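Local coordinates for protein extracellular PQQ-dependent sugar dehydrogenase (PDB 6JT6) that probably oxidises pyranose sugars with a pyrroloquinoline quinone cofactor and passes the electrons through this haem b-binding cytochrome domain, at residues Ala139-Ala144 against Ala168-Asp173; Asn67-Val72 against Thr124-Gly129; Gly63-Asn68 against Arg85-Tyr90. All blocks are in the same frame, centred on the assembly; numbering follows the deposited sequence.

This cytochrome domain of the cellobiose dehydrogenase type has a predominantly beta fold, and all three contacts reach its six-stranded antiparallel sheet. Contact 3 and contact 2 start from the same loop, sharing Asn67 and Asn68, and their centres lie about 7 Å apart; contact 1 follows later in the chain, with its centre about 13 Å from each of the others. Strands 70-76 and 79-86 are sheet neighbours, whereas strands 138-146 and 166-173 form the edge of the sheet opposite strand 94-95. Each contact touches the haem. The iron is ligated in contact 3, contact 1 lines one rim of the pocket, and contact 2 ties the shared loop to residues 124-129.

Contact 1. Residues Ala139-Ala144 against Ala168-Asp173; sequences AVFGWA and AQYGFD. With HEM (protoporphyrin IX containing Fe), chain C; ACT (acetate ion), chain F.
Six backbone hydrogen bonds join strands 139-144 and 168-173 as an antiparallel pair, from Ala139 N to Phe172 O (2.8 Å) at one end to Trp143 and Ala168 at the other. On the face carrying the aromatic residues, Phe172 sets its CE2 edge over the centre of the Phe141 ring in an edge-to-face pair, centroids 4.6 Å apart and planes at 68°. Trp143 CD1 meets the Tyr170 rim at CD2 (3.5 Å), while the indole face lies over Ala168 N. Trp143, Tyr170 and Phe172 all have chi1 near +60°, which folds each ring back over the backbone and brings its end nearer the partner strand. Farther out, one water joins Gly142 O to Tyr170 OH and another joins Trp143 NE1 (2.9 Å) to Gln169 O; Phe19 stacks on Tyr170. On the other face, Gly142 CA lies 3.6 Å from HEM CMD, where a CB would collide with that methyl. The pairing thus joins an aromatic core to an apolar haem rim, with water satisfying the buried indole N-H.

Contact 2. Residues Asn67-Val72 against Thr124-Gly129; sequences NNPLLV and TRWTGG. With HEM (protoporphyrin IX containing Fe), chain C.
Trp126 has chi1 of 55°, which folds CG back over its own backbone with the side chain aimed at residues 67-69, and chi2 of 87° turns the ring so that one face meets Pro69 and the N-H edge meets Asn68. Asn68 places CG anti to its carbonyl carbon (chi1 -64°), and its amide stands nearly perpendicular to the indole plane. OD1 takes the indole N-H, Trp126 NE1 to Asn68 OD1 being 3.0 Å. The donor sits in the amide plane on a lone pair, but the bond is bent and OD1 is tilted somewhat from the indole plane. Ala130 N also donates to this oxygen, while ND2 is held by Ser64 O, so both ends of the buried amide are engaged.

Pro69 comes over a face of the same indole. Its CD lies 3.4 Å from the centroid of the six-membered ring, close to the ring normal, in a CH-pi contact; Pro69 CG lies above the same face, over the CD2-CE3 bond, 3.6 Å from Trp126 CE3. Beside the N-H edge, Gly129 CA approaches Asn67 O at 3.1 Å as a CA-H...O contact; a CB on Gly129 would collide with both Asn67 O and Asn68 OD1.

The tryptophan is thereby gripped through its N-H and one face. This proline-tryptophan CH-pi packing pins the loop after strand 113-121 to the entry of strand 70-76, whose Leu70 CB meets HEM CAC at 3.8 Å in the haem pocket.

Contact 3. Residues Gly63-Asn68 against Arg85-Tyr90; sequences GSMRNN and RWATDY. With HEM (protoporphyrin IX containing Fe), chain C.
The loop 63-68 runs beside the end of strand 79-86 and the turn after it, joined by a backbone bond from Asn67 N to Ala87 O (2.9 Å), the donor lying nearly along the C=O axis. This is the Met-His haem site of the cytochrome domain: Met65 SD binds HEM FE at 2.3 Å, and His164 supplies the other protein ligand. An extended side chain, with CG anti to the backbone N (chi1 -175°), carries the sulfur to the iron and leaves CE against Ala87 CB at 3.7 Å. The same sulfur meets the Tyr90 ring at its edge, a Met-aromatic contact, while one face of that ring lies over HEM C2A and Arg66 CD covers the other.

Ser64 forms an ST turn, its OG accepting from Arg66 N, and Met65 N donates to HEM O1D (2.8 Å). The loop thus grips one haem propionate as well as the iron, an arrangement likely to temper the carboxylate charge. On the far flank, Asn67 CA lies 3.1 Å above the plane of the Trp86 indole, offset toward its rim, and the peptide leading to Asn68 continues across that face. A water accepts from Ala87 N-H; Met65 O and Asn68 O, each 2.7 Å from the water oxygen, are among the acceptors competing for its protons. Another water joins Ser64 OG, Arg66 NE and Tyr90 OH, and donates to HEM O1D at 2.6 Å.

Contact 1. Residues Ala139-Ala144 against Ala168-Asp173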
loop_
_atom_site.group_PDB
_atom_site.type_symbol
_atom_site.label_atom_id
_atom_site.label_comp_id
_atom_site.label_asym_id
_atom_site.label_seq_id
_atom_site.Cartn_x
_atom_site.Cartn_y
_atom_site.Cartn_z
ATOM N N ALA A 139 1.967 7.419 -13.459
ATOM C CA ALA A 139 2.830 7.036 -12.381
ATOM C C ALA A 139 3.350 5.605 -12.631
ATOM O O ALA A 139 2.687 4.804 -13.301
ATOM C CB ALA A 139 2.058 7.125 -11.086
ATOM N N VAL A 140 4.560 5.312 -12.150
ATOM C CA VAL A 140 5.071 3.933 -12.111
ATOM C C VAL A 140 5.217 3.552 -10.643
ATOM O O VAL A 140 5.954 4.205 -9.918
ATOM C CB VAL A 140 6.422 3.742 -12.835
ATOM C CG1 VAL A 140 6.846 2.245 -12.833
ATOM C CG2 VAL A 140 6.337 4.214 -14.295
ATOM N N PHE A 141 4.504 2.500 -10.232
ATOM C CA PHE A 141 4.605 1.980 -8.863
ATOM C C PHE A 141 5.329 0.654 -8.889
ATOM O O PHE A 141 5.224 -0.125 -9.860
ATOM C CB PHE A 141 3.209 1.778 -8.214
ATOM C CG PHE A 141 2.604 3.032 -7.594
ATOM C CD1 PHE A 141 3.198 4.290 -7.732
ATOM C CD2 PHE A 141 1.387 2.949 -6.903
ATOM C CE1 PHE A 141 2.613 5.441 -7.170
ATOM C CE2 PHE A 141 0.795 4.083 -6.334
ATOM C CZ PHE A 141 1.416 5.345 -6.471
ATOM N N GLY A 142 6.018 0.377 -7.793
ATOM C CA GLY A 142 6.605 -0.932 -7.582
ATOM C C GLY A 142 5.695 -1.758 -6.690
ATOM O O GLY A 142 4.822 -1.214 -5.958
ATOM N N TRP A 143 5.823 -3.079 -6.815
ATOM C CA TRP A 143 5.144 -4.008 -5.892
ATOM C C TRP A 143 6.198 -5.009 -5.421
ATOM O O TRP A 143 7.127 -5.329 -6.174
ATOM C CB TRP A 143 3.931 -4.714 -6.573
ATOM C CG TRP A 143 4.234 -5.480 -7.805
ATOM C CD1 TRP A 143 4.206 -5.020 -9.122
ATOM C CD2 TRP A 143 4.654 -6.847 -7.874
ATOM N NE1 TRP A 143 4.553 -6.032 -9.979
ATOM C CE2 TRP A 143 4.838 -7.163 -9.255
ATOM C CE3 TRP A 143 4.856 -7.857 -6.906
ATOM C CZ2 TRP A 143 5.221 -8.454 -9.694
ATOM C CZ3 TRP A 143 5.255 -9.144 -7.346
ATOM C CH2 TRP A 143 5.456 -9.411 -8.736
ATOM N N ALA A 144 6.063 -5.498 -4.194
ATOM C CA ALA A 144 7.013 -6.464 -3.644
ATOM C C ALA A 144 6.275 -7.383 -2.676
ATOM O O ALA A 144 5.297 -6.964 -2.023
ATOM C CB ALA A 144 8.210 -5.764 -2.959
ATOM N N ALA A 168 8.234 -6.378 -8.949
ATOM C CA ALA A 168 8.368 -5.723 -10.251
ATOM C C ALA A 168 7.685 -4.354 -10.198
ATOM O O ALA A 168 7.581 -3.773 -9.122
ATOM C CB ALA A 168 7.874 -6.626 -11.386
ATOM N N GLN A 169 7.289 -3.814 -11.349
ATOM C CA GLN A 169 6.798 -2.430 -11.453
ATOM C C GLN A 169 5.706 -2.422 -12.472
ATOM O O GLN A 169 5.671 -3.287 -13.358
ATOM C CB GLN A 169 7.868 -1.457 -11.997
ATOM C CG GLN A 169 9.259 -1.590 -11.429
ATOM C CD GLN A 169 10.197 -0.496 -11.908
ATOM O OE1 GLN A 169 9.902 0.707 -11.794
ATOM N NE2 GLN A 169 11.362 -0.904 -12.406
ATOM N N TYR A 170 4.849 -1.407 -12.406
ATOM C CA TYR A 170 3.839 -1.211 -13.454
ATOM C C TYR A 170 3.515 0.265 -13.534
ATOM O O TYR A 170 3.651 0.978 -12.535
ATOM C CB TYR A 170 2.569 -2.048 -13.169
ATOM C CG TYR A 170 1.942 -1.748 -11.817
ATOM C CD1 TYR A 170 0.989 -0.738 -11.669
ATOM C CD2 TYR A 170 2.327 -2.463 -10.681
ATOM C CE1 TYR A 170 0.436 -0.454 -10.430
ATOM C CE2 TYR A 170 1.783 -2.186 -9.434
ATOM C CZ TYR A 170 0.829 -1.191 -9.316
ATOM O OH TYR A 170 0.279 -0.941 -8.064
ATOM N N GLY A 171 3.104 0.704 -14.726
ATOM C CA GLY A 171 2.602 2.049 -14.949
ATOM C C GLY A 171 1.101 2.127 -14.694
ATOM O O GLY A 171 0.367 1.142 -14.836
ATOM N N PHE A 172 0.643 3.291 -14.261
ATOM C CA PHE A 172 -0.801 3.530 -14.248
ATOM C C PHE A 172 -1.164 5.004 -14.335
ATOM O O PHE A 172 -0.353 5.890 -14.019
ATOM C CB PHE A 172 -1.490 2.866 -13.047
ATOM C CG PHE A 172 -1.230 3.546 -11.748
ATOM C CD1 PHE A 172 -2.214 4.333 -11.164
ATOM C CD2 PHE A 172 -0.002 3.419 -11.116
ATOM C CE1 PHE A 172 -1.983 4.980 -9.959
ATOM C CE2 PHE A 172 0.240 4.050 -9.901
ATOM C CZ PHE A 172 -0.755 4.829 -9.320
ATOM N N ASP A 173 -2.420 5.217 -14.707
ATOM C CA ASP A 173 -3.012 6.528 -14.843
ATOM C C ASP A 173 -3.467 6.989 -13.464
ATOM O O ASP A 173 -4.452 6.475 -12.915
ATOM C CB ASP A 173 -4.211 6.408 -15.792
ATOM C CG ASP A 173 -4.824 7.728 -16.134
ATOM O OD1 ASP A 173 -4.623 8.733 -15.416
ATOM O OD2 ASP A 173 -5.531 7.751 -17.146
HETATM C CHA HEM C . 13.768 -5.098 -6.693
HETATM C CHB HEM C . 16.813 -6.380 -3.120
HETATM C CHC HEM C . 13.446 -5.296 0.186
HETATM C CHD HEM C . 10.772 -3.207 -3.365
HETATM C C1A HEM C . 14.865 -5.589 -6.008
HETATM C C2A HEM C . 15.998 -6.178 -6.625
HETATM C C3A HEM C . 16.844 -6.548 -5.605
HETATM C C4A HEM C . 16.245 -6.186 -4.367
HETATM C CMA HEM C . 18.198 -7.226 -5.752
HETATM C CAA HEM C . 16.235 -6.364 -8.116
HETATM C CBA HEM C . 15.249 -7.341 -8.782
HETATM C CGA HEM C . 15.140 -8.687 -8.116
HETATM O O1A HEM C . 14.089 -9.052 -7.525
HETATM O O2A HEM C . 16.116 -9.467 -8.155
HETATM C C1B HEM C . 16.156 -6.218 -1.904
HETATM C C2B HEM C . 16.723 -6.618 -0.646
HETATM C C3B HEM C . 15.750 -6.353 0.298
HETATM C C4B HEM C . 14.601 -5.769 -0.434
HETATM C CMB HEM C . 18.114 -7.250 -0.438
HETATM C CAB HEM C . 15.748 -6.538 1.776
HETATM C CBB HEM C . 16.338 -7.555 2.394
HETATM C C1C HEM C . 12.441 -4.542 -0.481
HETATM C C2C HEM C . 11.313 -3.963 0.143
HETATM C C3C HEM C . 10.541 -3.357 -0.857
HETATM C C4C HEM C . 11.202 -3.601 -2.119
HETATM C CMC HEM C . 11.076 -3.988 1.643
HETATM C CAC HEM C . 9.283 -2.585 -0.652
HETATM C CBC HEM C . 8.383 -2.932 0.293
HETATM C C1D HEM C . 11.371 -3.651 -4.554
HETATM C C2D HEM C . 10.809 -3.324 -5.882
HETATM C C3D HEM C . 11.641 -3.822 -6.805
HETATM C C4D HEM C . 12.727 -4.454 -6.026
HETATM C CMD HEM C . 9.540 -2.577 -6.196
HETATM C CAD HEM C . 11.458 -3.793 -8.321
HETATM C CBD HEM C . 11.886 -2.503 -8.997
HETATM C CGD HEM C . 13.389 -2.441 -9.011
HETATM O O1D HEM C . 14.035 -1.531 -8.424
HETATM O O2D HEM C . 14.000 -3.346 -9.597
HETATM N NA HEM C . 15.020 -5.629 -4.620
HETATM N NB HEM C . 14.921 -5.730 -1.733
HETATM N NC HEM C . 12.330 -4.350 -1.840
HETATM N ND HEM C . 12.555 -4.308 -4.687
HETATM FE FE HEM C . 13.701 -4.981 -3.275
HETATM C C ACT F . 5.560 7.695 -9.609
HETATM O O ACT F . 6.308 7.496 -10.660
HETATM O OXT ACT F . 5.715 8.417 -8.593
HETATM C CH3 ACT F . 4.285 6.996 -9.440
HETATM O O HOH W 1 2.071 -1.224 -5.817
HETATM O O HOH W 2 4.590 -5.887 -12.897
#

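Contact 2. Residues Asn67-Val72 against Thr124-Gly129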
loop_
_atom_site.group_PDB
_atom_site.type_symbol
_atom_site.label_atom_id
_atom_site.label_comp_id
_atom_site.label_asym_id
_atom_site.label_seq_id
_atom_site.Cartn_x
_atom_site.Cartn_y
_atom_site.Cartn_z
ATOM N N ASN A 67 15.457 4.777 -3.822
ATOM C CA ASN A 67 15.214 6.208 -3.624
ATOM C C ASN A 67 13.753 6.656 -3.819
ATOM O O ASN A 67 13.456 7.721 -4.376
ATOM C CB ASN A 67 16.224 7.036 -4.461
ATOM C CG ASN A 67 17.653 6.565 -4.234
ATOM O OD1 ASN A 67 18.147 6.596 -3.098
ATOM N ND2 ASN A 67 18.307 6.105 -5.289
ATOM N N ASN A 68 12.848 5.844 -3.320
ATOM C CA ASN A 68 11.412 6.192 -3.315
ATOM C C ASN A 68 10.847 5.599 -2.026
ATOM O O ASN A 68 11.341 4.572 -1.573
ATOM C CB ASN A 68 10.676 5.592 -4.549
ATOM C CG ASN A 68 11.167 6.150 -5.880
ATOM O OD1 ASN A 68 10.964 7.318 -6.201
ATOM N ND2 ASN A 68 11.769 5.307 -6.678
ATOM N N PRO A 69 9.805 6.221 -1.430
ATOM C CA PRO A 69 9.153 5.594 -0.286
ATOM C C PRO A 69 8.740 4.167 -0.592
ATOM O O PRO A 69 8.126 3.897 -1.642
ATOM C CB PRO A 69 7.890 6.465 -0.073
ATOM C CG PRO A 69 8.326 7.809 -0.581
ATOM C CD PRO A 69 9.071 7.431 -1.844
ATOM N N LEU A 70 9.092 3.288 0.340
ATOM C CA LEU A 70 8.692 1.895 0.286
ATOM C C LEU A 70 7.748 1.664 1.455
ATOM O O LEU A 70 8.115 1.902 2.605
ATOM C CB LEU A 70 9.916 0.971 0.374
ATOM C CG LEU A 70 11.122 1.202 -0.570
ATOM C CD1 LEU A 70 12.176 0.140 -0.284
ATOM C CD2 LEU A 70 10.804 1.145 -2.075
ATOM N N LEU A 71 6.533 1.218 1.172
ATOM C CA LEU A 71 5.618 0.884 2.277
ATOM C C LEU A 71 5.494 -0.601 2.367
ATOM O O LEU A 71 5.361 -1.280 1.355
ATOM C CB LEU A 71 4.239 1.547 2.125
ATOM C CG LEU A 71 4.191 3.036 1.760
ATOM C CD1 LEU A 71 2.741 3.469 1.605
ATOM C CD2 LEU A 71 4.928 3.940 2.746
ATOM N N VAL A 72 5.544 -1.116 3.587
ATOM C CA VAL A 72 5.505 -2.539 3.798
ATOM C C VAL A 72 4.491 -2.874 4.887
ATOM O O VAL A 72 4.499 -2.276 5.980
ATOM C CB VAL A 72 6.919 -3.144 4.019
ATOM C CG1 VAL A 72 7.601 -2.544 5.227
ATOM C CG2 VAL A 72 6.867 -4.658 4.154
ATOM N N THR A 124 3.342 12.011 -1.112
ATOM C CA THR A 124 3.253 12.273 -2.552
ATOM C C THR A 124 4.414 13.144 -3.063
ATOM O O THR A 124 4.521 13.356 -4.253
ATOM C CB THR A 124 1.918 12.926 -2.922
ATOM O OG1 THR A 124 1.876 14.206 -2.289
ATOM C CG2 THR A 124 0.722 12.086 -2.433
ATOM N N ARG A 125 5.247 13.654 -2.151
ATOM C CA ARG A 125 6.476 14.394 -2.509
ATOM C C ARG A 125 7.657 13.862 -1.722
ATOM O O ARG A 125 7.531 13.578 -0.524
ATOM C CB ARG A 125 6.315 15.893 -2.253
ATOM C CG ARG A 125 5.263 16.551 -3.135
ATOM C CD ARG A 125 5.775 16.844 -4.541
ATOM N NE ARG A 125 4.711 17.406 -5.384
ATOM C CZ ARG A 125 4.068 16.745 -6.346
ATOM N NH1 ARG A 125 3.113 17.365 -7.034
ATOM N NH2 ARG A 125 4.368 15.475 -6.628
ATOM N N TRP A 126 8.792 13.699 -2.389
ATOM C CA TRP A 126 10.035 13.314 -1.703
ATOM C C TRP A 126 11.283 13.705 -2.496
ATOM O O TRP A 126 11.206 14.015 -3.672
ATOM C CB TRP A 126 10.070 11.815 -1.427
ATOM C CG TRP A 126 9.877 10.944 -2.649
ATOM C CD1 TRP A 126 10.847 10.512 -3.507
ATOM C CD2 TRP A 126 8.632 10.406 -3.136
ATOM N NE1 TRP A 126 10.296 9.726 -4.491
ATOM C CE2 TRP A 126 8.935 9.652 -4.301
ATOM C CE3 TRP A 126 7.300 10.486 -2.695
ATOM C CZ2 TRP A 126 7.959 8.944 -5.030
ATOM C CZ3 TRP A 126 6.299 9.756 -3.425
ATOM C CH2 TRP A 126 6.653 9.014 -4.585
ATOM N N THR A 127 12.447 13.622 -1.883
ATOM C CA THR A 127 13.651 14.034 -2.626
ATOM C C THR A 127 14.327 12.805 -3.211
ATOM O O THR A 127 14.606 11.847 -2.514
ATOM C CB THR A 127 14.600 14.899 -1.757
ATOM O OG1 THR A 127 14.981 14.169 -0.586
ATOM C CG2 THR A 127 13.890 16.156 -1.306
ATOM N N GLY A 128 14.543 12.813 -4.508
ATOM C CA GLY A 128 15.197 11.710 -5.166
ATOM C C GLY A 128 14.179 10.811 -5.816
ATOM O O GLY A 128 12.974 11.028 -5.666
ATOM N N GLY A 129 14.679 9.808 -6.527
ATOM C CA GLY A 129 13.854 8.862 -7.265
ATOM C C GLY A 129 12.935 9.581 -8.230
ATOM O O GLY A 129 13.370 10.509 -8.967
HETATM C CHA HEM C . 13.768 -5.098 -6.693
HETATM C CHB HEM C . 16.813 -6.380 -3.120
HETATM C CHC HEM C . 13.446 -5.296 0.186
HETATM C CHD HEM C . 10.772 -3.207 -3.365
HETATM C C1A HEM C . 14.865 -5.589 -6.008
HETATM C C2A HEM C . 15.998 -6.178 -6.625
HETATM C C3A HEM C . 16.844 -6.548 -5.605
HETATM C C4A HEM C . 16.245 -6.186 -4.367
HETATM C CMA HEM C . 18.198 -7.226 -5.752
HETATM C CAA HEM C . 16.235 -6.364 -8.116
HETATM C CBA HEM C . 15.249 -7.341 -8.782
HETATM C CGA HEM C . 15.140 -8.687 -8.116
HETATM O O1A HEM C . 14.089 -9.052 -7.525
HETATM O O2A HEM C . 16.116 -9.467 -8.155
HETATM C C1B HEM C . 16.156 -6.218 -1.904
HETATM C C2B HEM C . 16.723 -6.618 -0.646
HETATM C C3B HEM C . 15.750 -6.353 0.298
HETATM C C4B HEM C . 14.601 -5.769 -0.434
HETATM C CMB HEM C . 18.114 -7.250 -0.438
HETATM C CAB HEM C . 15.748 -6.538 1.776
HETATM C CBB HEM C . 16.338 -7.555 2.394
HETATM C C1C HEM C . 12.441 -4.542 -0.481
HETATM C C2C HEM C . 11.313 -3.963 0.143
HETATM C C3C HEM C . 10.541 -3.357 -0.857
HETATM C C4C HEM C . 11.202 -3.601 -2.119
HETATM C CMC HEM C . 11.076 -3.988 1.643
HETATM C CAC HEM C . 9.283 -2.585 -0.652
HETATM C CBC HEM C . 8.383 -2.932 0.293
HETATM C C1D HEM C . 11.371 -3.651 -4.554
HETATM C C2D HEM C . 10.809 -3.324 -5.882
HETATM C C3D HEM C . 11.641 -3.822 -6.805
HETATM C C4D HEM C . 12.727 -4.454 -6.026
HETATM C CMD HEM C . 9.540 -2.577 -6.196
HETATM C CAD HEM C . 11.458 -3.793 -8.321
HETATM C CBD HEM C . 11.886 -2.503 -8.997
HETATM C CGD HEM C . 13.389 -2.441 -9.011
HETATM O O1D HEM C . 14.035 -1.531 -8.424
HETATM O O2D HEM C . 14.000 -3.346 -9.597
HETATM N NA HEM C . 15.020 -5.629 -4.620
HETATM N NB HEM C . 14.921 -5.730 -1.733
HETATM N NC HEM C . 12.330 -4.350 -1.840
HETATM N ND HEM C . 12.555 -4.308 -4.687
HETATM FE FE HEM C . 13.701 -4.981 -3.275
#

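Contact 3. Residues Gly63-Asn68 against Arg85-Tyr90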
loop_
_atom_site.group_PDB
_atom_site.type_symbol
_atom_site.label_atom_id
_atom_site.label_comp_id
_atom_site.label_asym_id
_atom_site.label_seq_id
_atom_site.Cartn_x
_atom_site.Cartn_y
_atom_site.Cartn_z
ATOM N N GLY A 63 8.228 3.396 -8.245
ATOM C CA GLY A 63 8.557 2.298 -9.145
ATOM C C GLY A 63 9.807 1.541 -8.708
ATOM O O GLY A 63 9.737 0.420 -8.178
ATOM N N SER A 64 10.961 2.173 -8.940
ATOM C CA SER A 64 12.229 1.606 -8.538
ATOM C C SER A 64 12.258 1.413 -7.021
ATOM O O SER A 64 11.736 2.262 -6.242
ATOM C CB SER A 64 13.375 2.546 -8.995
ATOM O OG SER A 64 14.563 2.169 -8.338
ATOM N N MET A 65 12.861 0.304 -6.587
ATOM C CA MET A 65 13.144 0.084 -5.178
ATOM C C MET A 65 14.065 1.174 -4.611
ATOM O O MET A 65 14.027 1.480 -3.399
ATOM C CB MET A 65 13.830 -1.273 -4.978
ATOM C CG MET A 65 14.048 -1.618 -3.503
ATOM S SD MET A 65 15.022 -3.088 -3.226
ATOM C CE MET A 65 15.432 -2.711 -1.512
ATOM N N ARG A 66 14.873 1.765 -5.497
ATOM C CA ARG A 66 15.859 2.744 -5.059
ATOM C C ARG A 66 15.336 4.175 -5.010
ATOM O O ARG A 66 14.853 4.721 -6.026
ATOM C CB ARG A 66 17.129 2.674 -5.905
ATOM C CG ARG A 66 17.886 1.350 -5.789
ATOM C CD ARG A 66 18.850 1.184 -6.975
ATOM N NE ARG A 66 18.131 1.404 -8.241
ATOM C CZ ARG A 66 18.229 2.488 -9.021
ATOM N NH1 ARG A 66 19.069 3.486 -8.710
ATOM N NH2 ARG A 66 17.481 2.577 -10.122
ATOM N N ASN A 67 15.457 4.777 -3.822
ATOM C CA ASN A 67 15.214 6.208 -3.624
ATOM C C ASN A 67 13.753 6.656 -3.819
ATOM O O ASN A 67 13.456 7.721 -4.376
ATOM C CB ASN A 67 16.224 7.036 -4.461
ATOM C CG ASN A 67 17.653 6.565 -4.234
ATOM O OD1 ASN A 67 18.147 6.596 -3.098
ATOM N ND2 ASN A 67 18.307 6.105 -5.289
ATOM N N ASN A 68 12.848 5.844 -3.320
ATOM C CA ASN A 68 11.412 6.192 -3.315
ATOM C C ASN A 68 10.847 5.599 -2.026
ATOM O O ASN A 68 11.341 4.572 -1.573
ATOM C CB ASN A 68 10.676 5.592 -4.549
ATOM C CG ASN A 68 11.167 6.150 -5.880
ATOM O OD1 ASN A 68 10.964 7.318 -6.201
ATOM N ND2 ASN A 68 11.769 5.307 -6.678
ATOM N N ARG A 85 9.678 2.785 4.464
ATOM C CA ARG A 85 11.123 2.539 4.352
ATOM C C ARG A 85 11.767 3.193 3.141
ATOM O O ARG A 85 11.075 3.729 2.289
ATOM C CB ARG A 85 11.429 1.046 4.408
ATOM C CG ARG A 85 10.725 0.403 5.589
ATOM C CD ARG A 85 11.361 -0.839 6.096
ATOM N NE ARG A 85 10.581 -1.317 7.244
ATOM C CZ ARG A 85 10.822 -2.440 7.911
ATOM N NH1 ARG A 85 11.840 -3.237 7.539
ATOM N NH2 ARG A 85 10.038 -2.772 8.945
ATOM N N TRP A 86 13.103 3.134 3.103
ATOM C CA TRP A 86 13.913 3.817 2.113
ATOM C C TRP A 86 15.213 3.051 1.903
ATOM O O TRP A 86 15.893 2.732 2.865
ATOM C CB TRP A 86 14.217 5.243 2.550
ATOM C CG TRP A 86 14.786 6.060 1.443
ATOM C CD1 TRP A 86 16.073 6.022 0.975
ATOM C CD2 TRP A 86 14.090 7.033 0.638
ATOM N NE1 TRP A 86 16.221 6.925 -0.077
ATOM C CE2 TRP A 86 15.027 7.561 -0.292
ATOM C CE3 TRP A 86 12.774 7.534 0.633
ATOM C CZ2 TRP A 86 14.688 8.577 -1.222
ATOM C CZ3 TRP A 86 12.435 8.534 -0.292
ATOM C CH2 TRP A 86 13.386 9.033 -1.213
ATOM N N ALA A 87 15.517 2.725 0.638
ATOM C CA ALA A 87 16.754 2.039 0.233
ATOM C C ALA A 87 17.508 2.908 -0.791
ATOM O O ALA A 87 16.905 3.421 -1.744
ATOM C CB ALA A 87 16.401 0.713 -0.401
ATOM N N THR A 88 18.810 3.083 -0.624
ATOM C CA THR A 88 19.581 3.792 -1.671
ATOM C C THR A 88 20.174 2.841 -2.727
ATOM O O THR A 88 20.746 3.297 -3.722
ATOM C CB THR A 88 20.691 4.660 -1.064
ATOM O OG1 THR A 88 21.524 3.826 -0.257
ATOM C CG2 THR A 88 20.096 5.772 -0.179
ATOM N N ASP A 89 20.056 1.530 -2.495
ATOM C CA ASP A 89 20.448 0.492 -3.450
ATOM C C ASP A 89 19.606 -0.763 -3.210
ATOM O O ASP A 89 18.624 -0.710 -2.449
ATOM C CB ASP A 89 21.950 0.181 -3.383
ATOM C CG ASP A 89 22.448 -0.607 -4.623
ATOM O OD1 ASP A 89 22.031 -0.310 -5.755
ATOM O OD2 ASP A 89 23.227 -1.558 -4.465
ATOM N N TYR A 90 19.984 -1.874 -3.850
ATOM C CA TYR A 90 19.354 -3.185 -3.671
ATOM C C TYR A 90 19.818 -3.846 -2.394
ATOM O O TYR A 90 20.484 -4.882 -2.426
ATOM C CB TYR A 90 19.617 -4.086 -4.884
ATOM C CG TYR A 90 18.885 -3.635 -6.142
ATOM C CD1 TYR A 90 17.556 -3.204 -6.074
ATOM C CD2 TYR A 90 19.515 -3.648 -7.402
ATOM C CE1 TYR A 90 16.868 -2.793 -7.192
ATOM C CE2 TYR A 90 18.822 -3.238 -8.552
ATOM C CZ TYR A 90 17.494 -2.801 -8.432
ATOM O OH TYR A 90 16.763 -2.372 -9.537
HETATM C CHA HEM C . 13.768 -5.098 -6.693
HETATM C CHB HEM C . 16.813 -6.380 -3.120
HETATM C CHC HEM C . 13.446 -5.296 0.186
HETATM C CHD HEM C . 10.772 -3.207 -3.365
HETATM C C1A HEM C . 14.865 -5.589 -6.008
HETATM C C2A HEM C . 15.998 -6.178 -6.625
HETATM C C3A HEM C . 16.844 -6.548 -5.605
HETATM C C4A HEM C . 16.245 -6.186 -4.367
HETATM C CMA HEM C . 18.198 -7.226 -5.752
HETATM C CAA HEM C . 16.235 -6.364 -8.116
HETATM C CBA HEM C . 15.249 -7.341 -8.782
HETATM C CGA HEM C . 15.140 -8.687 -8.116
HETATM O O1A HEM C . 14.089 -9.052 -7.525
HETATM O O2A HEM C . 16.116 -9.467 -8.155
HETATM C C1B HEM C . 16.156 -6.218 -1.904
HETATM C C2B HEM C . 16.723 -6.618 -0.646
HETATM C C3B HEM C . 15.750 -6.353 0.298
HETATM C C4B HEM C . 14.601 -5.769 -0.434
HETATM C CMB HEM C . 18.114 -7.250 -0.438
HETATM C CAB HEM C . 15.748 -6.538 1.776
HETATM C CBB HEM C . 16.338 -7.555 2.394
HETATM C C1C HEM C . 12.441 -4.542 -0.481
HETATM C C2C HEM C . 11.313 -3.963 0.143
HETATM C C3C HEM C . 10.541 -3.357 -0.857
HETATM C C4C HEM C . 11.202 -3.601 -2.119
HETATM C CMC HEM C . 11.076 -3.988 1.643
HETATM C CAC HEM C . 9.283 -2.585 -0.652
HETATM C CBC HEM C . 8.383 -2.932 0.293
HETATM C C1D HEM C . 11.371 -3.651 -4.554
HETATM C C2D HEM C . 10.809 -3.324 -5.882
HETATM C C3D HEM C . 11.641 -3.822 -6.805
HETATM C C4D HEM C . 12.727 -4.454 -6.026
HETATM C CMD HEM C . 9.540 -2.577 -6.196
HETATM C CAD HEM C . 11.458 -3.793 -8.321
HETATM C CBD HEM C . 11.886 -2.503 -8.997
HETATM C CGD HEM C . 13.389 -2.441 -9.011
HETATM O O1D HEM C . 14.035 -1.531 -8.424
HETATM O O2D HEM C . 14.000 -3.346 -9.597
HETATM N NA HEM C . 15.020 -5.629 -4.620
HETATM N NB HEM C . 14.921 -5.730 -1.733
HETATM N NC HEM C . 12.330 -4.350 -1.840
HETATM N ND HEM C . 12.555 -4.308 -4.687
HETATM FE FE HEM C . 13.701 -4.981 -3.275
HETATM O O HOH W 3 15.892 0.064 -9.207
HETATM O O HOH W 4 13.747 3.427 -1.510
HETATM O O HOH W 5 20.795 3.997 -6.370
#